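Local structure of epoxyqueuosine reductase (Streptococcus thermophilus, 5D6S) at residues 73-78 with 158-163; 103-108 with 122-127; 107-110 with 115-118; 187-192 with 266-271. The protein belongs to the QueG family of epoxyqueuosine reductases and binds a cobalamin and two iron/sulfur clusters within a single chain. One frame throughout, in Å; residues are numbered along the deposited sequence.

Overall arrangement
The contacts run from the cofactor centre to the surface. Contact 4 is buried: it joins strand 190-197 to the cysteine-bearing end of helix 265-268 and has the one clear hydrogen bond between paired segments, beside cobalamin and both clusters. Contacts 1 and 2 are partly buried and similar in chemistry, each laying a methyl group over an aromatic ring, but they lie on opposite sides of the chain's centre. Contact 3 is a surface contact that extends contact 2 along the excursion between strand 93-100 and helix 128-144, and there a charged guanidinium replaces the aromatic ring. Contact 4 touches contact 1 through L192 and D163, and contact 2 through Y189 and H103.

Contact 1: residues 73-78 with 158-163; sequences FEHKNI and TGALVD
H75 lays the flat of its imidazole ring against A160, and this one pair makes nearly all of the contact between 73-78 and 158-163. The methyl CB of A160 stands 3.5 Å from the centroid of the H75 ring and only 4° off the ring normal, a CH-pi contact centred over the face. The centring is even: the A160 methyl is 3.6 Å from each of H75 ND1, CE1 and NE2. The backbone of A160 follows the methyl over the same face, with its CA 3.6 Å from CG of H75. The carbonyl of G159 lies farther back, near CB of the histidine.

Two torsions present the ring in this way. CG of H75 is anti to the backbone N (chi1 -165°), which carries the imidazole across to the other loop, and chi2 of -92° turns its broad side to the methyl. Within its own loop the ring has N77 O at its edge, in the ring plane.

On the 158-163 side, L161 O and D163 N hydrogen-bond to the cobalamin. A160 O accepts a hydrogen bond from R81 of helix 78-82, while L161 packs on E194 and I196 of strand 190-197. The contact thus joins the loops that lead into helices 78-82 and 163-169, with N77 and V162 at their respective N-cap positions.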
# COMPACT_ATOMS: atom_id res chain seq x y z
N PHE A 73 -6.01 -9.04 -4.81
CA PHE A 73 -6.55 -7.67 -4.95
C PHE A 73 -6.62 -7.27 -6.40
O PHE A 73 -7.17 -6.22 -6.74
CB PHE A 73 -5.67 -6.64 -4.22
CG PHE A 73 -5.50 -6.90 -2.76
CD1 PHE A 73 -6.36 -7.71 -2.06
CD2 PHE A 73 -4.45 -6.29 -2.06
CE1 PHE A 73 -6.19 -7.92 -0.70
CE2 PHE A 73 -4.28 -6.49 -0.71
CZ PHE A 73 -5.16 -7.31 -0.02
N GLU A 74 -6.01 -8.09 -7.24
CA GLU A 74 -5.87 -7.76 -8.64
C GLU A 74 -7.19 -8.04 -9.32
O GLU A 74 -7.95 -8.92 -8.93
CB GLU A 74 -4.79 -8.62 -9.29
CG GLU A 74 -3.42 -8.50 -8.66
CD GLU A 74 -3.22 -9.41 -7.47
OE1 GLU A 74 -4.14 -10.20 -7.14
OE2 GLU A 74 -2.14 -9.31 -6.84
N HIS A 75 -7.43 -7.29 -10.38
CA HIS A 75 -8.58 -7.53 -11.24
C HIS A 75 -8.48 -8.94 -11.81
O HIS A 75 -7.41 -9.35 -12.21
CB HIS A 75 -8.58 -6.48 -12.34
CG HIS A 75 -9.85 -6.39 -13.07
ND1 HIS A 75 -10.09 -7.11 -14.21
CD2 HIS A 75 -10.98 -5.70 -12.81
CE1 HIS A 75 -11.32 -6.87 -14.63
NE2 HIS A 75 -11.88 -6.01 -13.80
N LYS A 76 -9.57 -9.70 -11.79
CA LYS A 76 -9.47 -11.15 -11.98
C LYS A 76 -9.49 -11.56 -13.46
O LYS A 76 -8.79 -12.48 -13.87
CB LYS A 76 -10.56 -11.87 -11.17
CG LYS A 76 -10.39 -11.66 -9.67
CD LYS A 76 -10.74 -12.88 -8.80
CE LYS A 76 -9.73 -13.08 -7.67
NZ LYS A 76 -9.49 -11.87 -6.83
N ASN A 77 -10.28 -10.84 -14.24
CA ASN A 77 -10.40 -11.10 -15.66
C ASN A 77 -9.17 -10.60 -16.43
O ASN A 77 -9.00 -9.40 -16.68
CB ASN A 77 -11.67 -10.42 -16.17
CG ASN A 77 -11.92 -10.65 -17.65
OD1 ASN A 77 -11.21 -11.41 -18.32
ND2 ASN A 77 -12.95 -10.02 -18.15
N ILE A 78 -8.32 -11.54 -16.83
CA ILE A 78 -7.04 -11.18 -17.48
C ILE A 78 -7.22 -10.46 -18.81
O ILE A 78 -6.48 -9.54 -19.10
CB ILE A 78 -6.12 -12.41 -17.61
CG1 ILE A 78 -5.48 -12.70 -16.24
CG2 ILE A 78 -5.04 -12.19 -18.65
CD1 ILE A 78 -5.40 -14.17 -15.90
N THR A 158 -8.25 0.73 -8.76
CA THR A 158 -9.34 -0.24 -8.66
C THR A 158 -9.87 -0.65 -10.00
O THR A 158 -10.77 -1.48 -10.10
CB THR A 158 -10.52 0.38 -7.90
OG1 THR A 158 -10.94 1.58 -8.56
CG2 THR A 158 -10.15 0.73 -6.48
N GLY A 159 -9.34 -0.05 -11.06
CA GLY A 159 -9.69 -0.42 -12.42
C GLY A 159 -8.97 -1.69 -12.90
O GLY A 159 -8.09 -2.22 -12.21
N ALA A 160 -9.30 -2.13 -14.12
CA ALA A 160 -8.81 -3.38 -14.71
C ALA A 160 -7.41 -3.30 -15.31
O ALA A 160 -6.68 -4.29 -15.36
CB ALA A 160 -9.76 -3.85 -15.78
N LEU A 161 -7.01 -2.12 -15.75
CA LEU A 161 -5.68 -1.99 -16.33
C LEU A 161 -4.55 -2.12 -15.30
O LEU A 161 -4.74 -1.88 -14.10
CB LEU A 161 -5.53 -0.65 -17.09
CG LEU A 161 -6.48 -0.52 -18.28
CD1 LEU A 161 -6.21 0.80 -18.98
CD2 LEU A 161 -6.35 -1.69 -19.25
N VAL A 162 -3.38 -2.48 -15.82
CA VAL A 162 -2.14 -2.46 -15.07
C VAL A 162 -1.64 -1.02 -15.06
O VAL A 162 -1.01 -0.57 -15.99
CB VAL A 162 -1.09 -3.40 -15.71
CG1 VAL A 162 0.15 -3.45 -14.84
CG2 VAL A 162 -1.67 -4.79 -15.90
N ASP A 163 -1.96 -0.28 -13.99
CA ASP A 163 -1.69 1.16 -13.90
C ASP A 163 -0.21 1.48 -14.13
O ASP A 163 0.16 2.59 -14.50
CB ASP A 163 -2.05 1.67 -12.50
CG ASP A 163 -3.54 1.68 -12.25
OD1 ASP A 163 -4.31 1.25 -13.14
OD2 ASP A 163 -3.93 2.12 -11.14

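Contact 2: residues 103-108 with 122-127; sequences HKLPQQ and NSWGLD
L105 and W124 meet through a CH-pi contact. The branch CD1 of L105 sits 3.5 Å from the centroid of the six-membered ring of W124, 12° off the ring normal, over one face and a little toward the rim. The closest ring atoms are the outer carbons, with W124 CZ3 and L105 CD1 3.6 Å apart. W124 reaches this point with CG anti to its carbonyl carbon (chi1 -64°), the indole leading toward 103-108.

The remaining approaches are made by backbone carbonyls. K104 O comes to the edge of the indole, near its plane, 3.5 Å from W124 CZ3; the rim C-H groups probably carry slight positive charge, which would suit a carbonyl oxygen placed there. H103 O lies equally near W124 CH2 but approaches obliquely, in plain contact.

The polar end of the indole is fixed elsewhere, as NE1 of W124 donates a hydrogen bond to I119 O. Helix 286-289 borders both main side chains: L105 packs on P286 and A289, and W124 also touches A289. Both segments belong to the connection from strand 93-100 to helix 128-144, with D127 at the N-cap position of that helix.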
# COMPACT_ATOMS: atom_id res chain seq x y z
N HIS A 103 7.32 11.78 1.01
CA HIS A 103 7.72 10.56 1.69
C HIS A 103 8.41 10.81 3.05
O HIS A 103 8.57 9.89 3.85
CB HIS A 103 8.60 9.73 0.75
CG HIS A 103 10.04 10.12 0.76
ND1 HIS A 103 10.52 11.26 0.16
CD2 HIS A 103 11.12 9.47 1.26
CE1 HIS A 103 11.83 11.31 0.30
NE2 HIS A 103 12.22 10.24 0.97
N LYS A 104 8.83 12.05 3.29
CA LYS A 104 9.35 12.50 4.58
C LYS A 104 8.26 13.33 5.21
O LYS A 104 7.46 13.93 4.50
CB LYS A 104 10.59 13.37 4.42
CG LYS A 104 11.93 12.65 4.31
CD LYS A 104 12.98 13.59 3.70
CE LYS A 104 14.27 13.67 4.49
NZ LYS A 104 15.05 12.41 4.41
N LEU A 105 8.24 13.38 6.53
CA LEU A 105 7.18 14.07 7.21
C LEU A 105 7.59 15.54 7.37
O LEU A 105 8.68 15.84 7.87
CB LEU A 105 6.90 13.40 8.56
CG LEU A 105 5.45 13.44 9.08
CD1 LEU A 105 4.48 12.74 8.17
CD2 LEU A 105 5.39 12.82 10.48
N PRO A 106 6.72 16.47 6.93
CA PRO A 106 7.00 17.89 7.15
C PRO A 106 7.35 18.14 8.61
O PRO A 106 8.44 18.60 8.92
CB PRO A 106 5.66 18.58 6.80
CG PRO A 106 4.91 17.62 5.94
CD PRO A 106 5.43 16.24 6.24
N GLN A 107 6.41 17.82 9.49
CA GLN A 107 6.49 18.12 10.90
C GLN A 107 6.36 16.82 11.68
O GLN A 107 5.31 16.18 11.63
CB GLN A 107 5.36 19.09 11.28
CG GLN A 107 5.23 19.46 12.76
CD GLN A 107 6.12 20.62 13.20
OE1 GLN A 107 5.69 21.47 13.97
NE2 GLN A 107 7.36 20.67 12.71
N GLN A 108 7.42 16.42 12.40
CA GLN A 108 7.36 15.27 13.31
C GLN A 108 6.26 15.42 14.37
O GLN A 108 5.91 16.54 14.77
CB GLN A 108 8.70 15.05 14.01
CG GLN A 108 9.78 14.55 13.10
CD GLN A 108 9.47 13.19 12.55
OE1 GLN A 108 9.34 13.00 11.34
NE2 GLN A 108 9.33 12.22 13.44
N ASN A 122 2.37 6.48 1.40
CA ASN A 122 1.33 6.18 0.40
C ASN A 122 -0.09 6.37 0.94
O ASN A 122 -1.05 6.46 0.18
CB ASN A 122 1.49 4.74 -0.10
CG ASN A 122 0.71 4.47 -1.39
OD1 ASN A 122 0.80 5.21 -2.36
ND2 ASN A 122 -0.06 3.39 -1.41
N SER A 123 -0.21 6.38 2.27
CA SER A 123 -1.48 6.52 2.93
C SER A 123 -1.51 7.71 3.89
O SER A 123 -2.30 7.69 4.85
CB SER A 123 -1.82 5.24 3.68
OG SER A 123 -3.15 5.25 4.15
N TRP A 124 -0.67 8.72 3.66
CA TRP A 124 -0.76 9.97 4.46
C TRP A 124 -1.75 10.87 3.82
O TRP A 124 -1.85 10.93 2.61
CB TRP A 124 0.56 10.69 4.58
CG TRP A 124 1.62 9.95 5.33
CD1 TRP A 124 1.46 8.85 6.12
CD2 TRP A 124 3.02 10.27 5.37
NE1 TRP A 124 2.66 8.45 6.64
CE2 TRP A 124 3.65 9.29 6.18
CE3 TRP A 124 3.80 11.27 4.78
CZ2 TRP A 124 5.03 9.29 6.43
CZ3 TRP A 124 5.18 11.26 5.02
CH2 TRP A 124 5.77 10.28 5.85
N GLY A 125 -2.56 11.54 4.64
CA GLY A 125 -3.58 12.45 4.12
C GLY A 125 -4.62 11.75 3.30
O GLY A 125 -4.67 10.51 3.26
N LEU A 126 -5.43 12.53 2.59
CA LEU A 126 -6.61 12.02 1.90
C LEU A 126 -6.37 10.90 0.90
O LEU A 126 -5.45 10.94 0.12
CB LEU A 126 -7.35 13.13 1.18
CG LEU A 126 -8.84 12.95 1.42
CD1 LEU A 126 -9.10 13.28 2.87
CD2 LEU A 126 -9.67 13.86 0.54
N ASP A 127 -7.24 9.89 0.97
CA ASP A 127 -7.14 8.68 0.18
C ASP A 127 -6.88 9.07 -1.25
O ASP A 127 -7.71 9.75 -1.87
CB ASP A 127 -8.44 7.90 0.28
CG ASP A 127 -8.44 6.62 -0.54
OD1 ASP A 127 -7.41 6.27 -1.13
OD2 ASP A 127 -9.50 5.96 -0.62

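Contact 3: residues 107-110 with 115-118; sequences QQPQ and KRGK
R116 supplies about half of the buried surface, against P109 and Q110. The pyrrolidine of P109 lies over one face of the guanidinium, with CB 3.5 Å above its plane and offset toward the rim, and P109 CG is 3.6 Å from R116 NE. The two side chains slide past each other in opposite directions, and the proline also touches CD, the last methylene of the arginine.

A bend at chi3 of R116 (123°) turns the guanidinium flat against the proline. Q110 adds its backbone: its N also lies over the guanidinium face, and its carbonyl oxygen is 2.8 Å from R116 NH2.

The charged group is held from outside as well. NH1 of R116 forms a salt bridge with D287 OD1 of helix 286-289, and NE donates a hydrogen bond to M290 O; P109 itself packs on P286, D287 and M290. The two bonds help fix the rotation of the guanidinium, and D287 would balance its charge. Such apolar packing on the face of an arginine, with N-H groups pointing to partners around the rim, here ties a surface loop of the QueG family region to the polypeptide at 286-290.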
# COMPACT_ATOMS: atom_id res chain seq x y z
N GLN A 107 6.41 17.82 9.49
CA GLN A 107 6.49 18.12 10.90
C GLN A 107 6.36 16.82 11.68
O GLN A 107 5.31 16.18 11.63
CB GLN A 107 5.36 19.09 11.28
CG GLN A 107 5.23 19.46 12.76
CD GLN A 107 6.12 20.62 13.20
OE1 GLN A 107 5.69 21.47 13.97
NE2 GLN A 107 7.36 20.67 12.71
N GLN A 108 7.42 16.42 12.40
CA GLN A 108 7.36 15.27 13.31
C GLN A 108 6.26 15.42 14.37
O GLN A 108 5.91 16.54 14.77
CB GLN A 108 8.70 15.05 14.01
CG GLN A 108 9.78 14.55 13.10
CD GLN A 108 9.47 13.19 12.55
OE1 GLN A 108 9.34 13.00 11.34
NE2 GLN A 108 9.33 12.22 13.44
N PRO A 109 5.67 14.29 14.82
CA PRO A 109 4.66 14.37 15.87
C PRO A 109 5.33 14.50 17.24
O PRO A 109 6.51 14.15 17.40
CB PRO A 109 3.94 13.04 15.75
CG PRO A 109 4.98 12.09 15.28
CD PRO A 109 5.98 12.89 14.47
N GLN A 110 4.59 14.99 18.22
CA GLN A 110 5.19 15.28 19.50
C GLN A 110 5.26 14.05 20.39
O GLN A 110 4.25 13.43 20.66
CB GLN A 110 4.45 16.42 20.21
CG GLN A 110 5.41 17.45 20.79
CD GLN A 110 4.74 18.38 21.76
OE1 GLN A 110 3.59 18.76 21.57
NE2 GLN A 110 5.47 18.78 22.80
N LYS A 115 4.18 4.99 22.83
CA LYS A 115 5.06 4.76 21.68
C LYS A 115 4.21 4.72 20.40
O LYS A 115 3.02 4.39 20.42
CB LYS A 115 5.92 3.51 21.85
CG LYS A 115 6.31 3.21 23.29
CD LYS A 115 7.61 2.43 23.44
CE LYS A 115 7.67 1.78 24.81
NZ LYS A 115 9.04 1.77 25.38
N ARG A 116 4.85 5.03 19.29
CA ARG A 116 4.17 5.23 18.01
C ARG A 116 4.62 4.21 16.96
O ARG A 116 5.77 3.75 16.97
CB ARG A 116 4.46 6.64 17.48
CG ARG A 116 3.92 7.77 18.32
CD ARG A 116 4.31 9.15 17.77
NE ARG A 116 3.10 9.93 17.53
CZ ARG A 116 2.58 10.83 18.35
NH1 ARG A 116 1.44 11.43 18.04
NH2 ARG A 116 3.20 11.15 19.47
N GLY A 117 3.71 3.84 16.08
CA GLY A 117 4.05 3.04 14.91
C GLY A 117 4.12 3.95 13.70
O GLY A 117 3.73 5.12 13.77
N LYS A 118 4.64 3.42 12.61
CA LYS A 118 4.67 4.13 11.33
C LYS A 118 3.66 3.51 10.39
O LYS A 118 3.28 2.36 10.51
CB LYS A 118 6.05 4.06 10.67
CG LYS A 118 7.25 4.51 11.49
CD LYS A 118 8.56 4.03 10.84
CE LYS A 118 9.77 4.15 11.76
NZ LYS A 118 10.05 5.57 12.12

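Contact 4: residues 187-192 with 266-271; sequences GSYMYL and CQISCP. With SF4 (iron/sulfur cluster), chain F; SF4 (iron/sulfur cluster), chain G.
The hydroxyl oxygen of S188 is gripped by two side-chain amides. NE2 of Q267 donates to S188 OG over 3.1 Å with an N-H...O angle of 166°, and the oxygen lies in the plane of the Q267 amide; the second amide is that of N273, whose ND2 also bonds to Q267 O. N273 thus bridges the two segments beside the direct bond.

Q267 extends beyond CG (chi2 176°), which carries its amide to the Y189 ring, where the two cross obliquely. There Q267 NE2 is 3.4 Å from Y189 CD1, with ring and amide planes 36° apart. The far end of the tyrosine reaches past Q267 to I268, whose CG1 is 3.8 Å from Y189 OH. The ring of H103 stacks on the same tyrosine.

Y189 is the centre of an inverse gamma turn, closed by M190 N to S188 O, and the chain then enters strand 190-197. In the other segment, C270 N bonds to Q267 O at 3.0 Å as the helix ends.

The two cysteines that flank this turn serve different clusters: SG of C266 binds an iron of one, and SG of C270 binds FE3 of the other at 2.2 Å. P271 packs its CD against a sulfide of the second cluster. M190 O and L192 O hydrogen-bond to the cobalamin, which Q267 also lines. C263, C266 and C270-P271 match the C-x2-C-x3-C-P end of the ferredoxin motif, consistent with a double-cluster 4Fe-4S domain; as in such ferredoxins, the cysteine before proline binds the other cluster.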
# COMPACT_ATOMS: atom_id res chain seq x y z
N GLY A 187 10.66 10.74 -8.29
CA GLY A 187 10.98 9.42 -7.76
C GLY A 187 9.87 8.43 -8.06
O GLY A 187 9.13 8.61 -9.02
N SER A 188 9.76 7.38 -7.23
CA SER A 188 8.60 6.47 -7.25
C SER A 188 7.45 6.99 -6.41
O SER A 188 6.33 6.49 -6.53
CB SER A 188 8.97 5.06 -6.81
OG SER A 188 9.90 5.08 -5.75
N TYR A 189 7.70 8.03 -5.62
CA TYR A 189 6.65 8.60 -4.75
C TYR A 189 5.60 9.37 -5.52
O TYR A 189 5.35 10.56 -5.28
CB TYR A 189 7.26 9.40 -3.57
CG TYR A 189 8.21 8.54 -2.72
CD1 TYR A 189 7.77 7.35 -2.10
CD2 TYR A 189 9.54 8.88 -2.57
CE1 TYR A 189 8.63 6.56 -1.35
CE2 TYR A 189 10.40 8.10 -1.82
CZ TYR A 189 9.94 6.94 -1.22
OH TYR A 189 10.82 6.18 -0.46
N MET A 190 4.94 8.63 -6.42
CA MET A 190 3.78 9.10 -7.20
C MET A 190 2.58 8.14 -7.16
O MET A 190 2.75 6.91 -7.28
CB MET A 190 4.14 9.26 -8.68
CG MET A 190 5.40 10.06 -8.99
SD MET A 190 5.82 9.92 -10.73
CE MET A 190 6.46 8.23 -10.85
N TYR A 191 1.38 8.71 -7.01
CA TYR A 191 0.12 8.01 -7.27
C TYR A 191 -0.15 8.01 -8.76
O TYR A 191 0.15 8.98 -9.44
CB TYR A 191 -1.06 8.72 -6.60
CG TYR A 191 -0.91 9.02 -5.12
CD1 TYR A 191 -0.51 8.05 -4.21
CD2 TYR A 191 -1.22 10.29 -4.61
CE1 TYR A 191 -0.39 8.33 -2.85
CE2 TYR A 191 -1.12 10.57 -3.25
CZ TYR A 191 -0.71 9.59 -2.38
OH TYR A 191 -0.61 9.87 -1.03
N LEU A 192 -0.70 6.93 -9.28
CA LEU A 192 -0.99 6.81 -10.71
C LEU A 192 -2.48 6.70 -11.02
O LEU A 192 -3.26 6.19 -10.23
CB LEU A 192 -0.28 5.59 -11.33
CG LEU A 192 1.25 5.57 -11.24
CD1 LEU A 192 1.83 4.39 -12.03
CD2 LEU A 192 1.83 6.89 -11.73
N CYS A 266 11.68 -1.00 -0.36
CA CYS A 266 12.18 -1.13 -1.74
C CYS A 266 12.20 0.20 -2.49
O CYS A 266 12.69 0.27 -3.61
CB CYS A 266 11.37 -2.17 -2.54
SG CYS A 266 9.56 -2.07 -2.41
N GLN A 267 11.67 1.24 -1.86
CA GLN A 267 11.70 2.61 -2.38
C GLN A 267 12.70 3.51 -1.64
O GLN A 267 13.38 4.33 -2.25
CB GLN A 267 10.31 3.24 -2.28
CG GLN A 267 9.28 2.71 -3.28
CD GLN A 267 7.90 3.32 -3.07
OE1 GLN A 267 7.11 2.83 -2.24
NE2 GLN A 267 7.59 4.38 -3.80
N ILE A 268 12.75 3.40 -0.32
CA ILE A 268 13.74 4.08 0.49
C ILE A 268 15.17 3.69 0.03
O ILE A 268 16.07 4.53 0.01
CB ILE A 268 13.54 3.73 1.99
CG1 ILE A 268 12.32 4.48 2.53
CG2 ILE A 268 14.79 4.08 2.81
CD1 ILE A 268 11.84 4.00 3.89
N SER A 269 15.35 2.42 -0.35
CA SER A 269 16.65 1.94 -0.81
C SER A 269 16.96 2.33 -2.27
O SER A 269 18.02 1.97 -2.77
CB SER A 269 16.73 0.41 -0.66
OG SER A 269 16.08 -0.28 -1.73
N CYS A 270 16.05 3.04 -2.95
CA CYS A 270 16.22 3.35 -4.37
C CYS A 270 16.95 4.66 -4.59
O CYS A 270 16.53 5.70 -4.07
CB CYS A 270 14.88 3.39 -5.11
SG CYS A 270 15.02 3.51 -6.93
N PRO A 271 18.03 4.63 -5.40
CA PRO A 271 18.84 5.81 -5.73
C PRO A 271 17.99 6.96 -6.21
O PRO A 271 18.21 8.10 -5.80
CB PRO A 271 19.72 5.32 -6.87
CG PRO A 271 19.86 3.86 -6.65
CD PRO A 271 18.55 3.42 -6.07
FE1 SF4 F . 15.66 -1.08 -7.54
FE2 SF4 F . 17.74 0.38 -8.03
FE3 SF4 F . 15.50 1.49 -7.66
FE4 SF4 F . 16.02 0.07 -9.78
S1 SF4 F . 16.83 1.91 -9.24
S2 SF4 F . 14.27 0.09 -8.60
S3 SF4 F . 17.21 -1.48 -8.90
S4 SF4 F . 16.57 0.33 -6.29
FE1 SF4 G . 7.25 -5.53 -0.50
FE2 SF4 G . 8.73 -4.34 1.24
FE3 SF4 G . 9.04 -3.84 -1.30
FE4 SF4 G . 9.80 -6.10 -0.35
S1 SF4 G . 10.53 -4.22 0.13
S2 SF4 G . 8.65 -5.76 -2.06
S3 SF4 G . 8.29 -6.36 1.16
S4 SF4 G . 7.35 -3.46 -0.11